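Local structure of carboxymuconolactone decarboxylase family protein (Thermotoga maritima, 1VKE) at the interface of chains A and B. The protein belongs to the carboxymuconolactone decarboxylase family and possibly takes part in the antioxidative response, perhaps through a peroxiredoxin-like activity. Numbering follows the deposited sequence. Chains: chain A/B, carboxymuconolactone decarboxylase family protein.

The interface of chains A and B. Residues chain A 44, 48, 62, 65, 69; chain B 64, 68, 98, 101-102.
The phenol ring of A:Tyr48 meets B:Ile98 obliquely: the isoleucine lies to one side of the ring plane, over the border at CE1, where its CG2 methyl comes within 3.9 Å. At one edge, in the plane of the ring, sits the backbone O of A:Asp44 from the same chain; near the OH end, beyond the ring's border and slightly to the side away from the isoleucine, lies the CA of A:Gly62 on helix 55-68, 3.8 Å from the tyrosine OH. This is one patch of a two-fold contact between helical subunits of the carboxymuconolactone decarboxylase family, and each touch recurs with the chains exchanged; the deposited assembly is a hexamer, though the coordinates alone do not establish it as the working form. With CG beside the backbone N (chi1 -62°), the ring reaches toward chain B, and its OH ends against CG2 of B:Val102 at 3.2 Å, the two side chains meeting at about a right angle. Were A:Tyr48 cut back to an alanine, B:Ile98 would probably lose the ring edge beside its CG2 and B:Val102 the hydroxyl against its own, opening a gap along helix 89-103. The A:Asp44 carboxylate turns its OD1 to CG1 of B:Val101, 3.5 Å away, while the aspartate's CA backs the same methyl.

Further along, B:Val102 CG1, anti to its backbone nitrogen (chi1 177°), wedges between A:Ala65 CB at 3.8 Å and A:Leu69 CD1 at 3.7 Å. A:Ala65 also meets CG1 of B:Val64, where the two copies of helix 55-68 pack together. A:Leu69, two residues before A:Cys71 of the CXXC motif, whose A:Cys71 and A:Cys74 can form a disulfide, lays CD1 against B:Val68 CG2 at 3.9 Å.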
# COMPACT_ATOMS: atom_id res chain seq x y z
N ASP A 44 10.78 17.24 4.52
CA ASP A 44 10.79 16.61 3.22
C ASP A 44 11.85 17.26 2.31
O ASP A 44 12.58 16.56 1.63
CB ASP A 44 9.39 16.69 2.62
CG ASP A 44 9.26 15.92 1.32
OD1 ASP A 44 9.81 14.82 1.19
OD2 ASP A 44 8.56 16.35 0.40
N TYR A 48 16.88 15.70 1.48
CA TYR A 48 17.55 15.57 0.18
C TYR A 48 18.73 16.55 -0.03
O TYR A 48 19.38 16.53 -1.08
CB TYR A 48 16.54 15.71 -0.97
CG TYR A 48 15.49 14.63 -0.94
CD1 TYR A 48 15.73 13.38 -1.48
CD2 TYR A 48 14.25 14.86 -0.35
CE1 TYR A 48 14.77 12.39 -1.43
CE2 TYR A 48 13.27 13.87 -0.30
CZ TYR A 48 13.54 12.63 -0.84
OH TYR A 48 12.61 11.63 -0.82
N GLY A 62 15.16 8.85 -3.61
CA GLY A 62 13.81 9.32 -3.64
C GLY A 62 13.01 8.75 -4.80
O GLY A 62 11.82 8.39 -4.65
N ALA A 65 12.14 5.06 -3.92
CA ALA A 65 11.05 4.95 -2.94
C ALA A 65 9.71 5.35 -3.57
O ALA A 65 8.70 4.72 -3.31
CB ALA A 65 11.34 5.89 -1.81
N LEU A 69 6.46 2.72 -4.19
CA LEU A 69 5.21 3.17 -3.56
C LEU A 69 4.18 3.73 -4.53
O LEU A 69 3.04 4.05 -4.11
CB LEU A 69 5.49 4.16 -2.45
CG LEU A 69 6.27 3.61 -1.24
CD1 LEU A 69 6.72 4.81 -0.45
CD2 LEU A 69 5.47 2.71 -0.41
N VAL B 64 16.52 1.37 1.25
CA VAL B 64 15.46 2.39 1.23
C VAL B 64 14.12 1.72 0.86
O VAL B 64 13.08 1.93 1.49
CB VAL B 64 15.80 3.55 0.25
CG1 VAL B 64 14.56 4.43 0.02
CG2 VAL B 64 16.93 4.38 0.77
N VAL B 68 10.77 1.54 3.36
CA VAL B 68 9.45 2.14 3.08
C VAL B 68 8.33 1.10 2.92
O VAL B 68 7.18 1.36 3.19
CB VAL B 68 9.42 3.14 1.83
CG1 VAL B 68 10.35 4.31 2.02
CG2 VAL B 68 9.64 2.47 0.51
N ILE B 98 15.50 9.33 4.39
CA ILE B 98 14.68 9.48 3.15
C ILE B 98 13.54 8.50 3.23
O ILE B 98 12.37 8.84 2.98
CB ILE B 98 15.55 9.28 1.87
CG1 ILE B 98 16.49 10.47 1.69
CG2 ILE B 98 14.64 9.03 0.63
CD1 ILE B 98 17.62 10.20 0.67
N VAL B 101 10.86 9.81 5.81
CA VAL B 101 10.01 10.91 5.30
C VAL B 101 9.06 10.46 4.19
O VAL B 101 7.89 10.83 4.19
CB VAL B 101 10.90 12.11 4.87
CG1 VAL B 101 10.05 13.21 4.28
CG2 VAL B 101 11.60 12.67 6.07
N VAL B 102 9.55 9.67 3.24
CA VAL B 102 8.71 9.16 2.17
C VAL B 102 7.64 8.19 2.72
O VAL B 102 6.46 8.25 2.35
CB VAL B 102 9.58 8.49 1.04
CG1 VAL B 102 8.70 7.90 -0.03
CG2 VAL B 102 10.50 9.52 0.39